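Long-range contacts in prolyl-tRNA synthetase (Naegleria fowleri, PDB 6NAB), which probably activates proline with ATP as a prolyl-adenylate and transfers it to its cognate tRNA: residues B[76-81]-B[115-120]; B[148-153]-B[165-170]; B[182-187]-B[237-242]. All coordinates share one frame; numbering follows the deposited sequence. Where two conformers were deposited one is given.

Interaction 1 (B[76-81]-B[115-120]). With PRO (proline), chain N.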
loop_
_atom_site.group_PDB
_atom_site.type_symbol
_atom_site.label_atom_id
_atom_site.label_comp_id
_atom_site.label_asym_id
_atom_site.label_seq_id
_atom_site.Cartn_x
_atom_site.Cartn_y
_atom_site.Cartn_z
ATOM N N PHE B 76 0.310 -9.717 -5.639
ATOM C CA PHE B 76 1.084 -10.930 -5.828
ATOM C C PHE B 76 2.234 -10.966 -4.827
ATOM O O PHE B 76 2.577 -9.943 -4.226
ATOM C CB PHE B 76 1.628 -10.976 -7.265
ATOM C CG PHE B 76 0.625 -11.445 -8.298
ATOM C CD1 PHE B 76 -0.372 -10.597 -8.759
ATOM C CD2 PHE B 76 0.734 -12.717 -8.856
ATOM C CE1 PHE B 76 -1.279 -11.020 -9.726
ATOM C CE2 PHE B 76 -0.147 -13.153 -9.823
ATOM C CZ PHE B 76 -1.165 -12.311 -10.263
ATOM N N PRO B 77 2.866 -12.120 -4.624
ATOM C CA PRO B 77 3.870 -12.228 -3.555
ATOM C C PRO B 77 5.165 -11.452 -3.804
ATOM O O PRO B 77 5.562 -11.140 -4.933
ATOM C CB PRO B 77 4.147 -13.734 -3.490
ATOM C CG PRO B 77 2.873 -14.359 -3.997
ATOM C CD PRO B 77 2.446 -13.449 -5.106
ATOM N N LEU B 78 5.845 -11.180 -2.683
ATOM C CA LEU B 78 7.177 -10.577 -2.688
ATOM C C LEU B 78 8.233 -11.511 -3.270
ATOM O O LEU B 78 9.211 -11.049 -3.870
ATOM C CB LEU B 78 7.558 -10.207 -1.253
ATOM C CG LEU B 78 8.975 -9.707 -0.947
ATOM C CD1 LEU B 78 9.201 -8.353 -1.615
ATOM C CD2 LEU B 78 9.163 -9.585 0.577
ATOM N N PHE B 79 8.053 -12.818 -3.111
ATOM C CA PHE B 79 9.068 -13.808 -3.444
ATOM C C PHE B 79 8.839 -14.396 -4.831
ATOM O O PHE B 79 7.699 -14.549 -5.280
ATOM C CB PHE B 79 9.062 -14.938 -2.413
ATOM C CG PHE B 79 9.305 -14.479 -1.006
ATOM C CD1 PHE B 79 10.535 -13.942 -0.639
ATOM C CD2 PHE B 79 8.314 -14.606 -0.037
ATOM C CE1 PHE B 79 10.777 -13.535 0.680
ATOM C CE2 PHE B 79 8.544 -14.192 1.272
ATOM C CZ PHE B 79 9.780 -13.659 1.632
ATOM N N VAL B 80 9.938 -14.757 -5.501
ATOM C CA VAL B 80 9.881 -15.431 -6.797
ATOM C C VAL B 80 10.891 -16.573 -6.784
ATOM O O VAL B 80 11.948 -16.476 -6.148
ATOM C CB VAL B 80 10.151 -14.453 -7.968
ATOM C CG1 VAL B 80 11.539 -13.802 -7.833
ATOM C CG2 VAL B 80 9.987 -15.157 -9.326
ATOM N N THR B 81 10.544 -17.684 -7.425
ATOM C CA THR B 81 11.482 -18.792 -7.459
ATOM C C THR B 81 12.536 -18.568 -8.541
ATOM O O THR B 81 12.343 -17.803 -9.493
ATOM C CB THR B 81 10.778 -20.137 -7.704
ATOM O OG1 THR B 81 10.114 -20.115 -8.972
ATOM C CG2 THR B 81 9.771 -20.452 -6.586
ATOM N N ALA B 115 14.050 -15.517 -4.267
ATOM C CA ALA B 115 14.473 -14.169 -4.603
ATOM C C ALA B 115 13.396 -13.153 -4.244
ATOM O O ALA B 115 12.202 -13.465 -4.228
ATOM C CB ALA B 115 14.793 -14.082 -6.097
ATOM N N LEU B 116 13.827 -11.924 -3.974
ATOM C CA LEU B 116 12.915 -10.802 -3.807
ATOM C C LEU B 116 12.620 -10.187 -5.170
ATOM O O LEU B 116 13.523 -10.026 -5.997
ATOM C CB LEU B 116 13.517 -9.751 -2.870
ATOM C CG LEU B 116 13.949 -10.223 -1.481
ATOM C CD1 LEU B 116 14.442 -9.040 -0.652
ATOM C CD2 LEU B 116 12.786 -10.921 -0.798
ATOM N N ARG B 117 11.360 -9.841 -5.393
ATOM C CA ARG B 117 10.917 -9.357 -6.689
ATOM C C ARG B 117 11.681 -8.097 -7.100
ATOM O O ARG B 117 11.689 -7.103 -6.350
ATOM C CB ARG B 117 9.403 -9.084 -6.683
ATOM C CG ARG B 117 8.928 -7.849 -5.943
ATOM C CD ARG B 117 7.405 -7.684 -5.933
ATOM N NE ARG B 117 7.064 -6.992 -4.696
ATOM C CZ ARG B 117 5.974 -7.175 -3.970
ATOM N NH1 ARG B 117 5.026 -8.040 -4.341
ATOM N NH2 ARG B 117 5.849 -6.479 -2.844
ATOM N N PRO B 118 12.354 -8.103 -8.239
ATOM C CA PRO B 118 12.869 -6.843 -8.811
ATOM C C PRO B 118 11.821 -6.162 -9.673
ATOM O O PRO B 118 11.968 -4.988 -10.044
ATOM C CB PRO B 118 14.070 -7.315 -9.632
ATOM C CG PRO B 118 13.644 -8.658 -10.121
ATOM C CD PRO B 118 12.813 -9.274 -9.005
ATOM N N THR B 119 10.786 -6.930 -10.029
ATOM C CA THR B 119 9.665 -6.606 -10.912
ATOM C C THR B 119 8.878 -7.906 -11.033
ATOM O O THR B 119 9.456 -8.968 -10.789
ATOM C CB THR B 119 10.120 -6.080 -12.290
ATOM O OG1 THR B 119 8.963 -5.807 -13.101
ATOM C CG2 THR B 119 11.036 -7.089 -13.014
ATOM N N SER B 120 7.592 -7.867 -11.410
ATOM C CA SER B 120 6.719 -9.024 -11.179
ATOM C C SER B 120 6.290 -9.776 -12.440
ATOM O O SER B 120 5.399 -10.630 -12.346
ATOM C CB SER B 120 5.475 -8.591 -10.406
ATOM O OG SER B 120 5.846 -8.066 -9.145
HETATM N N PRO N . 7.982 -4.054 -15.000
HETATM C CA PRO N . 8.472 -2.934 -15.813
HETATM C C PRO N . 9.811 -2.402 -15.304
HETATM O O PRO N . 10.361 -1.440 -15.859
HETATM C CB PRO N . 7.367 -1.877 -15.667
HETATM C CG PRO N . 6.690 -2.224 -14.343
HETATM C CD PRO N . 6.725 -3.726 -14.298
HETATM O OXT PRO N . 10.375 -2.933 -14.337
HETATM O O HOH W 1 4.623 -9.403 -7.031
#
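NH1 of Arg117 is held at the turn of the 76-81 segment: it gives a weak hydrogen bond to Phe76 O (3.1 Å, 122° at the hydrogen) and an ordinary one to a bound water 3.0 Å away. The setting is the edge of a three-stranded antiparallel sheet, where strand 79-81 runs beside the end of strand 108-116. Evidence for the pairing comes from the backbone: Val80 and Ala115 form a hydrogen-bonded pair with bonds in both directions, Phe79 and Leu116 a non-hydrogen-bonded one. Just past the strand end, Arg117 N donates to Leu78 O over 2.9 Å, so the two segments stay linked as they leave the sheet. The water ties the same region together by donating to Pro77 O and to Ser120 OG.

The Arg117 side chain starts between its own backbone N and carbonyl carbon (chi1 74°) and is then extended from CG to NE, which carries the guanidinium against the 76-78 backbone. Phe76 O and the water lie near the guanidinium plane at its edge, while Leu78 CA sits 3.7 Å above one face. NE is engaged by Asn147 O, joining this turn to strand 140-149. On the Phe79 and Leu116 face, Leu116 CD2 reaches Phe79 CE1 at 3.6 Å; on the other face, Val80 CG1 meets the Ala115 methyl. The sequence around Pro77 is consistent with the end of class II motif 1, which usually lies at the dimer interface, and the second subunit reaches it: Leu78 N bonds to Glu164 and Phe79 O to Tyr39 of that subunit.

Arg117 also opens the 117-120 loop that meets the bound proline, where Thr119 OG1, held as well by Glu121, accepts from N of the proline at 2.8 Å.

Interaction 2 (B[148-153]-B[165-170]); sequences VVRWEF and FYWQEG. With AMP (adenosine monophosphate), chain M; PRO (proline), chain N.
Arg150 lies along the edge of the Phe165 ring, with Phe165 CZ 3.8 Å above one face of its guanidinium. The two planes are 76° apart, so the meeting is close to edge-on rather than stacked. An extended chain from CG to NE brings the guanidinium past this ring to the bound ligands, where NH1 donates a hydrogen bond to AMP O1P (3.0 Å, 168° at the hydrogen) and NH2 one to proline OXT at 2.7 Å. Both acceptors lie near the guanidinium plane, and NE is tied by Pro118 O, so bonds from all three nitrogens fix how the group is turned.

The Phe165 ring carries the adenine of AMP on one face, with C5 3.5 Å above the ring plane. Val148 was deposited in two conformers; in one of them CG2 sits over the opposite face and also over the centre of the Trp167 five-membered ring, so both methyl-on-ring contacts are less certain than the rest. The backbones pair once in this region, Val148 with Phe165, by two hydrogen bonds in an antiparallel hydrogen-bonded pair.

Strands 140-149 and 164-174 and the loop between them match motif 2 of class II synthetases, whose arginine and glutamate, two apart in sequence, are here Arg150 and Glu152. Bent at chi2 (-82°), Glu152 turns OE2 back to the adenine and takes a hydrogen bond from N6 at 3.1 Å; its OE1 pairs with Arg161.

Trp167 presents its edge to proline OXT, 3.5 Å from CH2. Over the face away from Val148 lies Glu169 CB, which also touches CG and CD of the proline ring. NE1 gives Glu169 OE1 a weak bond of 3.3 Å, but that oxygen is held also by Ser120 and Gln144, while OE2 is bonded to His171.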
loop_
_atom_site.group_PDB
_atom_site.type_symbol
_atom_site.label_atom_id
_atom_site.label_comp_id
_atom_site.label_asym_id
_atom_site.label_seq_id
_atom_site.Cartn_x
_atom_site.Cartn_y
_atom_site.Cartn_z
ATOM N N VAL B 148 9.565 -2.948 -4.237
ATOM C CA VAL B 148 10.418 -3.797 -5.051
ATOM C C VAL B 148 11.860 -3.564 -4.632
ATOM O O VAL B 148 12.207 -2.532 -4.054
ATOM C CB VAL B 148 10.216 -3.545 -6.561
ATOM C CG1 VAL B 148 9.044 -4.386 -7.066
ATOM C CG2 VAL B 148 9.914 -2.099 -6.801
ATOM N N VAL B 149 12.698 -4.558 -4.911
ATOM C CA VAL B 149 14.102 -4.578 -4.491
ATOM C C VAL B 149 14.999 -4.767 -5.711
ATOM O O VAL B 149 14.874 -5.761 -6.438
ATOM C CB VAL B 149 14.354 -5.686 -3.454
ATOM C CG1 VAL B 149 15.824 -5.806 -3.127
ATOM C CG2 VAL B 149 13.492 -5.444 -2.158
ATOM N N ARG B 150 15.914 -3.827 -5.922
ATOM C CA ARG B 150 16.963 -3.971 -6.927
ATOM C C ARG B 150 18.269 -3.600 -6.254
ATOM O O ARG B 150 18.444 -2.456 -5.820
ATOM C CB ARG B 150 16.700 -3.085 -8.151
ATOM C CG ARG B 150 15.459 -3.527 -8.947
ATOM C CD ARG B 150 15.202 -2.685 -10.214
ATOM N NE ARG B 150 13.860 -2.963 -10.757
ATOM C CZ ARG B 150 13.371 -2.467 -11.893
ATOM N NH1 ARG B 150 14.107 -1.649 -12.657
ATOM N NH2 ARG B 150 12.131 -2.785 -12.269
ATOM N N TRP B 151 19.168 -4.574 -6.125
ATOM C CA TRP B 151 20.417 -4.346 -5.406
ATOM C C TRP B 151 21.358 -3.564 -6.320
ATOM O O TRP B 151 22.325 -4.085 -6.874
ATOM C CB TRP B 151 21.026 -5.651 -4.924
ATOM C CG TRP B 151 21.694 -5.465 -3.609
ATOM C CD1 TRP B 151 23.038 -5.419 -3.363
ATOM C CD2 TRP B 151 21.047 -5.223 -2.359
ATOM N NE1 TRP B 151 23.264 -5.201 -2.027
ATOM C CE2 TRP B 151 22.056 -5.072 -1.389
ATOM C CE3 TRP B 151 19.707 -5.131 -1.963
ATOM C CZ2 TRP B 151 21.768 -4.837 -0.043
ATOM C CZ3 TRP B 151 19.423 -4.897 -0.626
ATOM C CH2 TRP B 151 20.446 -4.751 0.315
ATOM N N GLU B 152 21.034 -2.279 -6.468
ATOM C CA GLU B 152 21.697 -1.404 -7.426
ATOM C C GLU B 152 23.211 -1.426 -7.251
ATOM O O GLU B 152 23.726 -1.372 -6.130
ATOM C CB GLU B 152 21.162 0.026 -7.264
ATOM C CG GLU B 152 19.645 0.156 -7.476
ATOM C CD GLU B 152 19.267 0.240 -8.961
ATOM O OE1 GLU B 152 20.137 0.608 -9.802
ATOM O OE2 GLU B 152 18.108 -0.096 -9.283
ATOM N N PHE B 153 23.919 -1.533 -8.374
ATOM C CA PHE B 153 25.371 -1.399 -8.335
ATOM C C PHE B 153 25.779 0.064 -8.235
ATOM O O PHE B 153 26.707 0.402 -7.494
ATOM C CB PHE B 153 25.997 -2.039 -9.575
ATOM C CG PHE B 153 27.500 -1.909 -9.634
ATOM C CD1 PHE B 153 28.314 -2.803 -8.952
ATOM C CD2 PHE B 153 28.095 -0.890 -10.365
ATOM C CE1 PHE B 153 29.697 -2.686 -9.002
ATOM C CE2 PHE B 153 29.474 -0.764 -10.417
ATOM C CZ PHE B 153 30.276 -1.663 -9.734
ATOM N N PHE B 165 12.388 0.410 -3.393
ATOM C CA PHE B 165 11.535 1.531 -3.757
ATOM C C PHE B 165 10.096 1.045 -3.880
ATOM O O PHE B 165 9.814 -0.157 -3.860
ATOM C CB PHE B 165 12.035 2.238 -5.036
ATOM C CG PHE B 165 12.144 1.344 -6.267
ATOM C CD1 PHE B 165 11.116 1.286 -7.194
ATOM C CD2 PHE B 165 13.307 0.646 -6.531
ATOM C CE1 PHE B 165 11.235 0.523 -8.348
ATOM C CE2 PHE B 165 13.439 -0.137 -7.694
ATOM C CZ PHE B 165 12.394 -0.199 -8.593
ATOM N N TYR B 166 9.187 2.006 -3.974
ATOM C CA TYR B 166 7.756 1.771 -3.994
ATOM C C TYR B 166 7.226 2.263 -5.326
ATOM O O TYR B 166 7.679 3.290 -5.835
ATOM C CB TYR B 166 7.068 2.485 -2.809
ATOM C CG TYR B 166 7.808 2.174 -1.531
ATOM C CD1 TYR B 166 7.597 0.983 -0.858
ATOM C CD2 TYR B 166 8.796 3.028 -1.056
ATOM C CE1 TYR B 166 8.305 0.672 0.286
ATOM C CE2 TYR B 166 9.516 2.727 0.095
ATOM C CZ TYR B 166 9.269 1.547 0.754
ATOM O OH TYR B 166 9.980 1.239 1.882
ATOM N N TRP B 167 6.296 1.513 -5.902
ATOM C CA TRP B 167 5.798 1.848 -7.228
ATOM C C TRP B 167 4.382 1.301 -7.383
ATOM O O TRP B 167 3.830 0.672 -6.475
ATOM C CB TRP B 167 6.772 1.327 -8.306
ATOM C CG TRP B 167 6.780 -0.182 -8.568
ATOM C CD1 TRP B 167 6.085 -1.170 -7.890
ATOM C CD2 TRP B 167 7.505 -0.853 -9.608
ATOM N NE1 TRP B 167 6.344 -2.406 -8.459
ATOM C CE2 TRP B 167 7.202 -2.236 -9.515
ATOM C CE3 TRP B 167 8.379 -0.417 -10.621
ATOM C CZ2 TRP B 167 7.758 -3.183 -10.382
ATOM C CZ3 TRP B 167 8.926 -1.356 -11.475
ATOM C CH2 TRP B 167 8.627 -2.726 -11.347
ATOM N N GLN B 168 3.785 1.588 -8.530
ATOM C CA GLN B 168 2.770 0.724 -9.101
ATOM C C GLN B 168 3.367 0.057 -10.330
ATOM O O GLN B 168 4.209 0.634 -11.021
ATOM C CB GLN B 168 1.484 1.483 -9.472
ATOM C CG GLN B 168 1.653 2.677 -10.424
ATOM C CD GLN B 168 1.892 2.283 -11.900
ATOM O OE1 GLN B 168 2.620 2.973 -12.620
ATOM N NE2 GLN B 168 1.303 1.167 -12.337
ATOM N N GLU B 169 2.967 -1.186 -10.568
ATOM C CA GLU B 169 3.277 -1.871 -11.815
ATOM C C GLU B 169 1.971 -2.404 -12.394
ATOM O O GLU B 169 1.211 -3.096 -11.700
ATOM C CB GLU B 169 4.316 -2.982 -11.599
ATOM C CG GLU B 169 3.938 -4.064 -10.547
ATOM C CD GLU B 169 5.035 -5.125 -10.392
ATOM O OE1 GLU B 169 5.356 -5.480 -9.234
ATOM O OE2 GLU B 169 5.554 -5.621 -11.430
ATOM N N GLY B 170 1.669 -2.006 -13.628
ATOM C CA GLY B 170 0.496 -2.491 -14.340
ATOM C C GLY B 170 0.919 -3.539 -15.356
ATOM O O GLY B 170 1.981 -3.425 -15.969
HETATM P P AMP M . 12.863 0.691 -15.438
HETATM O O1P AMP M . 12.713 -0.877 -15.253
HETATM O O2P AMP M . 14.303 1.290 -15.411
HETATM O O3P AMP M . 12.067 1.093 -16.675
HETATM O "O5'" AMP M . 12.069 1.452 -14.282
HETATM C "C5'" AMP M . 10.713 1.140 -13.972
HETATM C "C4'" AMP M . 10.127 2.157 -13.029
HETATM O "O4'" AMP M . 10.849 2.093 -11.768
HETATM C "C3'" AMP M . 10.239 3.600 -13.510
HETATM O "O3'" AMP M . 9.107 4.350 -13.068
HETATM C "C2'" AMP M . 11.527 4.089 -12.832
HETATM O "O2'" AMP M . 11.573 5.478 -12.626
HETATM C "C1'" AMP M . 11.505 3.323 -11.510
HETATM N N9 AMP M . 12.826 2.992 -10.954
HETATM C C8 AMP M . 13.743 2.127 -11.489
HETATM N N7 AMP M . 14.753 1.856 -10.693
HETATM C C5 AMP M . 14.488 2.605 -9.561
HETATM C C6 AMP M . 15.164 2.740 -8.331
HETATM N N6 AMP M . 16.288 2.079 -8.023
HETATM N N1 AMP M . 14.625 3.566 -7.402
HETATM C C2 AMP M . 13.486 4.201 -7.692
HETATM N N3 AMP M . 12.754 4.148 -8.813
HETATM C C4 AMP M . 13.309 3.326 -9.709
HETATM N N PRO N . 7.982 -4.054 -15.000
HETATM C CA PRO N . 8.472 -2.934 -15.813
HETATM C C PRO N . 9.811 -2.402 -15.304
HETATM O O PRO N . 10.361 -1.440 -15.859
HETATM C CB PRO N . 7.367 -1.877 -15.667
HETATM C CG PRO N . 6.690 -2.224 -14.343
HETATM C CD PRO N . 6.725 -3.726 -14.298
HETATM O OXT PRO N . 10.375 -2.933 -14.337
#

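Interaction 3 (B[182-187]-B[237-242]); sequences EEVFTI and GTSHHL. With AMP (adenosine monophosphate), chain M; PRO (proline), chain N.
Helix segment 182-187 and strand segment 237-242 run in opposite senses with their axes 178° apart, 7.9 Å at closest approach. Their nearest backbone points are Val184 and Ser239, with CA atoms 5.7 Å apart. Both of these residues turn CB to the other element, and between them passes the one hydrogen bond of the contact, from Ser239 OG to Val184 O at 3.0 Å. With OG anti to the backbone N (chi1 -176°), the hydroxyl reaches the helix carbonyl from its side: the C=O...donor angle is 112°, in the carbonyl plane and on a lone pair.

Val184 fills in around this bond. CG1 rests 3.6 Å from Ser239 OG, whereas CG2 lies against His241 CB at 3.9 Å. Ile187 CB merely packs near the same serine hydroxyl. The imidazole of His241 leads away from the helix segment and bonds to Asn267 through ND1.

This is the class II catalytic fold, an antiparallel sheet with a helix packed on its back and the active site on its front. Thr238 and His240, whose CB atoms point away from the helix, serve that front. Thr238 OG1 donates to AMP O3P at 2.8 Å. His240 is anchored by Thr220 at ND1 and stacked with Phe214, so that NE2 donates to proline O at 2.9 Å.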
loop_
_atom_site.group_PDB
_atom_site.type_symbol
_atom_site.label_atom_id
_atom_site.label_comp_id
_atom_site.label_asym_id
_atom_site.label_seq_id
_atom_site.Cartn_x
_atom_site.Cartn_y
_atom_site.Cartn_z
ATOM N N GLU B 182 -2.254 1.006 -28.198
ATOM C CA GLU B 182 -3.086 2.082 -27.669
ATOM C C GLU B 182 -2.899 2.243 -26.164
ATOM O O GLU B 182 -2.784 3.370 -25.667
ATOM C CB GLU B 182 -4.556 1.823 -27.989
ATOM C CG GLU B 182 -5.488 2.874 -27.401
ATOM C CD GLU B 182 -6.957 2.547 -27.612
ATOM O OE1 GLU B 182 -7.332 1.361 -27.480
ATOM O OE2 GLU B 182 -7.739 3.477 -27.903
ATOM N N GLU B 183 -2.860 1.132 -25.417
ATOM C CA GLU B 183 -2.704 1.257 -23.974
ATOM C C GLU B 183 -1.348 1.850 -23.603
ATOM O O GLU B 183 -1.259 2.663 -22.676
ATOM C CB GLU B 183 -2.883 -0.087 -23.262
ATOM C CG GLU B 183 -2.814 0.105 -21.736
ATOM C CD GLU B 183 -2.605 -1.172 -20.939
ATOM O OE1 GLU B 183 -1.579 -1.859 -21.149
ATOM O OE2 GLU B 183 -3.469 -1.481 -20.086
ATOM N N VAL B 184 -0.278 1.425 -24.285
ATOM C CA VAL B 184 1.059 1.926 -23.956
ATOM C C VAL B 184 1.039 3.446 -23.876
ATOM O O VAL B 184 1.497 4.047 -22.896
ATOM C CB VAL B 184 2.088 1.445 -24.999
ATOM C CG1 VAL B 184 3.430 2.195 -24.814
ATOM C CG2 VAL B 184 2.273 -0.057 -24.918
ATOM N N PHE B 185 0.464 4.083 -24.890
ATOM C CA PHE B 185 0.502 5.536 -24.972
ATOM C C PHE B 185 -0.560 6.192 -24.108
ATOM O O PHE B 185 -0.374 7.340 -23.699
ATOM C CB PHE B 185 0.391 5.951 -26.437
ATOM C CG PHE B 185 1.595 5.558 -27.243
ATOM C CD1 PHE B 185 2.737 6.361 -27.241
ATOM C CD2 PHE B 185 1.626 4.353 -27.933
ATOM C CE1 PHE B 185 3.869 5.987 -27.938
ATOM C CE2 PHE B 185 2.757 3.977 -28.658
ATOM C CZ PHE B 185 3.876 4.790 -28.659
ATOM N N THR B 186 -1.648 5.478 -23.807
ATOM C CA THR B 186 -2.626 5.966 -22.834
ATOM C C THR B 186 -2.010 6.061 -21.449
ATOM O O THR B 186 -2.167 7.068 -20.748
ATOM C CB THR B 186 -3.842 5.034 -22.803
ATOM O OG1 THR B 186 -4.464 5.032 -24.087
ATOM C CG2 THR B 186 -4.838 5.479 -21.728
ATOM N N ILE B 187 -1.290 5.016 -21.037
ATOM C CA ILE B 187 -0.601 5.058 -19.746
ATOM C C ILE B 187 0.488 6.129 -19.745
ATOM O O ILE B 187 0.677 6.843 -18.746
ATOM C CB ILE B 187 -0.032 3.666 -19.398
ATOM C CG1 ILE B 187 -1.166 2.628 -19.289
ATOM C CG2 ILE B 187 0.795 3.715 -18.093
ATOM C CD1 ILE B 187 -2.189 2.929 -18.185
ATOM N N GLY B 237 9.477 7.459 -15.590
ATOM C CA GLY B 237 8.409 6.465 -15.568
ATOM C C GLY B 237 8.367 5.796 -16.927
ATOM O O GLY B 237 8.710 6.450 -17.917
ATOM N N THR B 238 7.994 4.517 -17.018
ATOM C CA THR B 238 8.120 3.831 -18.301
ATOM C C THR B 238 6.891 2.986 -18.599
ATOM O O THR B 238 6.229 2.457 -17.701
ATOM C CB THR B 238 9.386 2.941 -18.387
ATOM O OG1 THR B 238 9.557 2.211 -17.169
ATOM C CG2 THR B 238 10.621 3.780 -18.647
ATOM N N SER B 239 6.597 2.871 -19.890
ATOM C CA SER B 239 5.457 2.114 -20.378
ATOM C C SER B 239 5.951 1.224 -21.515
ATOM O O SER B 239 6.340 1.728 -22.577
ATOM C CB SER B 239 4.350 3.053 -20.844
ATOM O OG SER B 239 3.216 2.307 -21.232
ATOM N N HIS B 240 5.968 -0.087 -21.281
ATOM C CA HIS B 240 6.571 -1.041 -22.209
ATOM C C HIS B 240 5.514 -1.798 -22.994
ATOM O O HIS B 240 4.491 -2.221 -22.440
ATOM C CB HIS B 240 7.430 -2.083 -21.488
ATOM C CG HIS B 240 8.322 -1.525 -20.430
ATOM N ND1 HIS B 240 9.413 -0.732 -20.716
ATOM C CD2 HIS B 240 8.290 -1.657 -19.080
ATOM C CE1 HIS B 240 10.005 -0.386 -19.585
ATOM N NE2 HIS B 240 9.352 -0.945 -18.578
ATOM N N HIS B 241 5.792 -2.021 -24.275
ATOM C CA HIS B 241 5.085 -3.029 -25.047
ATOM C C HIS B 241 5.960 -4.273 -25.071
ATOM O O HIS B 241 7.089 -4.231 -25.583
ATOM C CB HIS B 241 4.782 -2.552 -26.464
ATOM C CG HIS B 241 4.085 -3.583 -27.304
ATOM N ND1 HIS B 241 2.855 -4.109 -26.968
ATOM C CD2 HIS B 241 4.455 -4.198 -28.455
ATOM C CE1 HIS B 241 2.494 -4.997 -27.876
ATOM N NE2 HIS B 241 3.444 -5.068 -28.793
ATOM N N LEU B 242 5.462 -5.363 -24.494
ATOM C CA LEU B 242 6.223 -6.604 -24.439
ATOM C C LEU B 242 5.954 -7.498 -25.636
ATOM O O LEU B 242 6.604 -8.543 -25.768
ATOM C CB LEU B 242 5.920 -7.368 -23.144
ATOM C CG LEU B 242 5.987 -6.560 -21.842
ATOM C CD1 LEU B 242 5.547 -7.412 -20.647
ATOM C CD2 LEU B 242 7.386 -5.972 -21.624
HETATM P P AMP M . 12.863 0.691 -15.438
HETATM O O1P AMP M . 12.713 -0.877 -15.253
HETATM O O2P AMP M . 14.303 1.290 -15.411
HETATM O O3P AMP M . 12.067 1.093 -16.675
HETATM O "O5'" AMP M . 12.069 1.452 -14.282
HETATM C "C5'" AMP M . 10.713 1.140 -13.972
HETATM C "C4'" AMP M . 10.127 2.157 -13.029
HETATM O "O4'" AMP M . 10.849 2.093 -11.768
HETATM C "C3'" AMP M . 10.239 3.600 -13.510
HETATM O "O3'" AMP M . 9.107 4.350 -13.068
HETATM C "C2'" AMP M . 11.527 4.089 -12.832
HETATM O "O2'" AMP M . 11.573 5.478 -12.626
HETATM C "C1'" AMP M . 11.505 3.323 -11.510
HETATM N N9 AMP M . 12.826 2.992 -10.954
HETATM C C8 AMP M . 13.743 2.127 -11.489
HETATM N N7 AMP M . 14.753 1.856 -10.693
HETATM C C5 AMP M . 14.488 2.605 -9.561
HETATM C C6 AMP M . 15.164 2.740 -8.331
HETATM N N6 AMP M . 16.288 2.079 -8.023
HETATM N N1 AMP M . 14.625 3.566 -7.402
HETATM C C2 AMP M . 13.486 4.201 -7.692
HETATM N N3 AMP M . 12.754 4.148 -8.813
HETATM C C4 AMP M . 13.309 3.326 -9.709
HETATM N N PRO N . 7.982 -4.054 -15.000
HETATM C CA PRO N . 8.472 -2.934 -15.813
HETATM C C PRO N . 9.811 -2.402 -15.304
HETATM O O PRO N . 10.361 -1.440 -15.859
HETATM C CB PRO N . 7.367 -1.877 -15.667
HETATM C CG PRO N . 6.690 -2.224 -14.343
HETATM C CD PRO N . 6.725 -3.726 -14.298
HETATM O OXT PRO N . 10.375 -2.933 -14.337
#

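How the interactions relate
All three contacts are buried, but they differ in what holds them. Interactions 1 and 2 are strand pairings that adjoin directly: Thr119 OG1 packs 3.6 Å from Trp167 CH2, and both contacts border the second subunit. Interaction 3 does not touch either of them, and no other chain reaches it; a helix there packs on a strand through small groups. Strand 164-174 of interaction 2 is followed in the chain by helix 177-198 of interaction 3. The bound proline joins all three, offering its amino group to interaction 1 and its carboxylate oxygens to interactions 2 and 3, while AMP is bonded by the latter two alone among the contacts described.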